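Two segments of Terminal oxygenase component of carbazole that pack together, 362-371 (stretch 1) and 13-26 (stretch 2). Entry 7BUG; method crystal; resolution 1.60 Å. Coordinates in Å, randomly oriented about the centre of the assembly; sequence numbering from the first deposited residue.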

# COMPACT_ATOMS: atom_id res chain seq x y z
N ILE A 362 15.33 -21.24 -20.97
CA ILE A 362 15.05 -20.59 -19.66
C ILE A 362 15.47 -21.51 -18.51
O ILE A 362 16.10 -21.00 -17.54
CB ILE A 362 13.59 -20.15 -19.56
CG1 ILE A 362 13.39 -18.99 -20.56
CG2 ILE A 362 13.27 -19.76 -18.10
CD1 ILE A 362 11.95 -18.66 -20.85
N VAL A 363 15.12 -22.80 -18.56
CA VAL A 363 15.44 -23.76 -17.49
C VAL A 363 16.96 -23.93 -17.42
O VAL A 363 17.47 -23.98 -16.32
CB VAL A 363 14.69 -25.08 -17.73
CG1 VAL A 363 15.29 -26.24 -16.97
CG2 VAL A 363 13.22 -24.89 -17.36
N ALA A 364 17.66 -23.93 -18.52
CA ALA A 364 19.15 -24.03 -18.49
C ALA A 364 19.71 -22.82 -17.76
O ALA A 364 20.61 -22.99 -16.95
CB ALA A 364 19.69 -24.15 -19.88
N TRP A 365 19.20 -21.61 -18.05
CA TRP A 365 19.63 -20.39 -17.34
C TRP A 365 19.34 -20.53 -15.84
O TRP A 365 20.20 -20.16 -15.01
CB TRP A 365 18.97 -19.13 -17.94
CG TRP A 365 18.75 -18.05 -16.93
CD1 TRP A 365 17.55 -17.66 -16.43
CD2 TRP A 365 19.73 -17.19 -16.31
NE1 TRP A 365 17.70 -16.69 -15.50
CE2 TRP A 365 19.02 -16.37 -15.42
CE3 TRP A 365 21.12 -17.04 -16.42
CZ2 TRP A 365 19.61 -15.38 -14.67
CZ3 TRP A 365 21.71 -16.05 -15.68
CH2 TRP A 365 20.97 -15.26 -14.82
N ARG A 366 18.16 -21.00 -15.46
CA ARG A 366 17.74 -21.06 -14.05
C ARG A 366 18.70 -21.99 -13.30
O ARG A 366 19.09 -21.70 -12.14
CB ARG A 366 16.30 -21.50 -13.88
CG ARG A 366 15.27 -20.55 -14.50
CD ARG A 366 13.90 -21.15 -14.18
NE ARG A 366 12.83 -20.26 -14.63
CZ ARG A 366 11.56 -20.66 -14.71
NH1 ARG A 366 11.22 -21.88 -14.31
NH2 ARG A 366 10.65 -19.77 -15.09
N LYS A 367 19.09 -23.07 -13.97
CA LYS A 367 20.04 -24.05 -13.37
C LYS A 367 21.44 -23.44 -13.30
O LYS A 367 22.10 -23.60 -12.26
CB LYS A 367 20.01 -25.31 -14.22
CG LYS A 367 18.70 -26.07 -14.11
CD LYS A 367 18.83 -27.51 -14.63
CE LYS A 367 18.14 -27.77 -15.94
NZ LYS A 367 16.86 -28.51 -15.72
N LEU A 368 21.88 -22.83 -14.37
CA LEU A 368 23.22 -22.18 -14.39
C LEU A 368 23.27 -21.16 -13.26
O LEU A 368 24.25 -21.11 -12.47
CB LEU A 368 23.45 -21.51 -15.74
CG LEU A 368 24.76 -20.76 -15.72
CD1 LEU A 368 25.82 -21.52 -16.47
CD2 LEU A 368 24.63 -19.35 -16.21
N ALA A 369 22.24 -20.32 -13.12
CA ALA A 369 22.24 -19.25 -12.12
C ALA A 369 22.25 -19.89 -10.74
O ALA A 369 22.89 -19.34 -9.83
CB ALA A 369 21.01 -18.37 -12.29
N SER A 370 21.47 -20.96 -10.55
CA SER A 370 21.37 -21.64 -9.23
C SER A 370 22.74 -22.19 -8.83
O SER A 370 23.06 -22.07 -7.63
CB SER A 370 20.35 -22.73 -9.28
OG SER A 370 19.02 -22.25 -9.42
N GLU A 371 23.48 -22.74 -9.80
CA GLU A 371 24.74 -23.47 -9.49
C GLU A 371 25.90 -22.49 -9.34
O GLU A 371 26.79 -22.74 -8.49
CB GLU A 371 25.05 -24.54 -10.54
CG GLU A 371 26.33 -25.29 -10.20
CD GLU A 371 26.78 -26.39 -11.16
OE1 GLU A 371 26.15 -26.56 -12.24
OE2 GLU A 371 27.79 -27.08 -10.84
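Stretch 2 13-26: KGWAPYVDAKLGFR

Two hydrogen bonds fix stretch 2 on the helix of stretch 1, and both run through Tyr 18. At the far end of its side chain, the indole nitrogen NE1 of Trp 365 donates to OH of Tyr 18 across 3.0 Å, with an N-H...O angle of 158°; the hydroxyl lies at the edge of the indole, near its plane, where the N-H points. At the near end, the backbone N of Tyr 18 donates to OG of Ser 370 at 3.2 Å, with a less linear angle of 144°. That serine hydroxyl has its own proton committed: OG of Ser 370 donates to O of Arg 366 at 2.8 Å, one turn back in the same helix. With chi1 in the m well, the proton stays in its own helix and the oxygen accepts from the incoming chain. The rule is economical: a serine whose hydroxyl already donates within its own helix still offers a lone pair to a backbone N-H in the first turn of another, where no carbonyl of that helix has claimed it.

The backbone around these bonds is simple. Residues 362-371 are helical throughout, part of a longer helix. Stretch 2 enters as a loop through Lys 13 and Gly 14, places Trp 15 at the N-cap position with phi/psi of -169/44, and then forms a short helix, 16-20. The two helix axes approach to 7.7 Å and cross nearly at right angles, at 85°. The contacts of the short helix come from Pro 17 and Tyr 18, with Trp 15 just before it. Close backbone approach marks the crossing: CA of Ser 370 lies 4.9 Å from CA of Tyr 18, and CA of Lys 367 lies 5.2 Å from CA of Trp 15. A type I turn from Ala 21 to Gly 24 then brings the chain round to Phe 25.

Tyr 18, chi1 t, is the knob, seated among Trp 365, Arg 366, Ala 369 and Ser 370. CB of Arg 366 lies over one face of its ring, 4.3 Å from the centroid, while CB of Ala 369 comes to 3.7 Å from CD1 of Tyr 18. The same methyl also touches Phe 25, with CB of Ala 369 3.9 Å from CE2 of Phe 25.

Trp 15, chi1 p, makes the other large contact. The extended side chain of Arg 366 runs across it, with CD 3.8 Å from the centroid of the five-membered ring of Trp 15 and almost on the ring normal. The methylenes of Arg 366 thus serve both aromatic residues, while its guanidinium finds hydrogen bonds elsewhere in the structure. Further along the indole, CG1 of Val 363 packs 3.4 Å from CZ3 of Trp 15. Smaller contacts complete the interface: CG of Lys 367 rests 3.5 Å from O of Gly 14, and CD of Pro 17 lies 3.6 Å from OG of Ser 370. In all, 562 Å² is buried between the stretches.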

# COMPACT_ATOMS: atom_id res chain seq x y z
N LYS A 13 12.86 -27.84 -7.04
CA LYS A 13 14.17 -28.42 -6.73
C LYS A 13 15.12 -28.42 -7.92
O LYS A 13 16.27 -28.64 -7.68
CB LYS A 13 13.92 -29.78 -6.07
CG LYS A 13 13.35 -29.63 -4.67
CD LYS A 13 13.47 -30.86 -3.78
CE LYS A 13 12.68 -32.00 -4.37
NZ LYS A 13 11.29 -31.59 -4.67
N GLY A 14 14.65 -28.19 -9.14
CA GLY A 14 15.52 -28.00 -10.31
C GLY A 14 16.39 -26.74 -10.21
O GLY A 14 17.44 -26.68 -10.93
N TRP A 15 15.98 -25.73 -9.41
CA TRP A 15 16.54 -24.36 -9.49
C TRP A 15 16.09 -23.52 -8.29
O TRP A 15 15.73 -22.31 -8.43
CB TRP A 15 16.20 -23.74 -10.85
CG TRP A 15 14.76 -23.86 -11.23
CD1 TRP A 15 13.73 -23.08 -10.81
CD2 TRP A 15 14.21 -24.74 -12.23
NE1 TRP A 15 12.56 -23.45 -11.42
CE2 TRP A 15 12.82 -24.47 -12.29
CE3 TRP A 15 14.74 -25.71 -13.06
CZ2 TRP A 15 11.96 -25.13 -13.15
CZ3 TRP A 15 13.88 -26.40 -13.88
CH2 TRP A 15 12.52 -26.09 -13.95
N ALA A 16 16.13 -24.08 -7.09
CA ALA A 16 15.60 -23.44 -5.87
C ALA A 16 16.41 -22.19 -5.52
O ALA A 16 15.80 -21.19 -5.13
CB ALA A 16 15.58 -24.39 -4.71
N PRO A 17 17.75 -22.15 -5.66
CA PRO A 17 18.50 -20.93 -5.30
C PRO A 17 18.08 -19.74 -6.18
O PRO A 17 17.95 -18.65 -5.69
CB PRO A 17 19.96 -21.30 -5.52
CG PRO A 17 19.96 -22.84 -5.30
CD PRO A 17 18.67 -23.27 -5.97
N TYR A 18 17.83 -20.02 -7.44
CA TYR A 18 17.35 -18.97 -8.40
C TYR A 18 16.00 -18.42 -7.94
O TYR A 18 15.80 -17.20 -7.99
CB TYR A 18 17.24 -19.56 -9.79
CG TYR A 18 16.70 -18.60 -10.82
CD1 TYR A 18 17.47 -17.59 -11.33
CD2 TYR A 18 15.40 -18.72 -11.25
CE1 TYR A 18 16.95 -16.75 -12.32
CE2 TYR A 18 14.88 -17.91 -12.23
CZ TYR A 18 15.66 -16.94 -12.79
OH TYR A 18 15.23 -16.17 -13.84
N VAL A 19 15.07 -19.30 -7.55
CA VAL A 19 13.74 -18.85 -7.04
C VAL A 19 13.92 -18.08 -5.73
O VAL A 19 13.16 -17.12 -5.47
CB VAL A 19 12.78 -20.05 -6.90
CG1 VAL A 19 11.53 -19.61 -6.19
CG2 VAL A 19 12.51 -20.63 -8.26
N ASP A 20 14.92 -18.40 -4.92
CA ASP A 20 15.14 -17.65 -3.68
C ASP A 20 15.72 -16.26 -3.98
O ASP A 20 15.64 -15.35 -3.09
CB ASP A 20 16.11 -18.42 -2.78
CG ASP A 20 16.02 -18.01 -1.34
OD1 ASP A 20 14.91 -17.70 -0.90
OD2 ASP A 20 17.06 -18.14 -0.66
N ALA A 21 16.33 -16.07 -5.14
CA ALA A 21 17.15 -14.87 -5.42
C ALA A 21 16.30 -13.66 -5.87
O ALA A 21 16.62 -13.01 -6.87
CB ALA A 21 18.29 -15.20 -6.33
N LYS A 22 15.28 -13.32 -5.09
CA LYS A 22 14.33 -12.23 -5.35
C LYS A 22 15.05 -10.88 -5.43
O LYS A 22 14.64 -10.01 -6.24
CB LYS A 22 13.25 -12.26 -4.27
CG LYS A 22 12.15 -11.24 -4.45
CD LYS A 22 11.13 -11.37 -3.35
CE LYS A 22 10.51 -12.74 -3.35
NZ LYS A 22 9.07 -12.63 -2.98
N LEU A 23 16.13 -10.69 -4.65
CA LEU A 23 16.92 -9.43 -4.64
C LEU A 23 18.16 -9.51 -5.52
O LEU A 23 18.94 -8.52 -5.51
CB LEU A 23 17.34 -9.13 -3.19
CG LEU A 23 16.28 -8.53 -2.31
CD1 LEU A 23 16.75 -8.54 -0.86
CD2 LEU A 23 15.91 -7.10 -2.75
N GLY A 24 18.37 -10.57 -6.28
CA GLY A 24 19.56 -10.76 -7.10
C GLY A 24 20.68 -11.47 -6.37
O GLY A 24 20.55 -11.85 -5.19
N PHE A 25 21.80 -11.55 -7.04
CA PHE A 25 23.00 -12.28 -6.57
C PHE A 25 24.02 -11.28 -6.07
O PHE A 25 24.50 -10.39 -6.82
CB PHE A 25 23.55 -13.14 -7.71
CG PHE A 25 22.56 -14.20 -8.14
CD1 PHE A 25 22.04 -15.13 -7.24
CD2 PHE A 25 22.25 -14.32 -9.48
CE1 PHE A 25 21.21 -16.15 -7.69
CE2 PHE A 25 21.44 -15.36 -9.92
CZ PHE A 25 20.87 -16.24 -9.02
N ARG A 26 24.43 -11.47 -4.83
CA ARG A 26 25.52 -10.70 -4.22
C ARG A 26 26.86 -11.18 -4.79
O ARG A 26 26.91 -12.29 -5.32
CB ARG A 26 25.44 -10.77 -2.69
CG ARG A 26 26.33 -9.78 -1.97
CD ARG A 26 26.12 -9.91 -0.46
NE ARG A 26 26.90 -8.89 0.20
CZ ARG A 26 26.53 -7.60 0.26
NH1 ARG A 26 25.30 -7.23 -0.09
NH2 ARG A 26 27.35 -6.74 0.83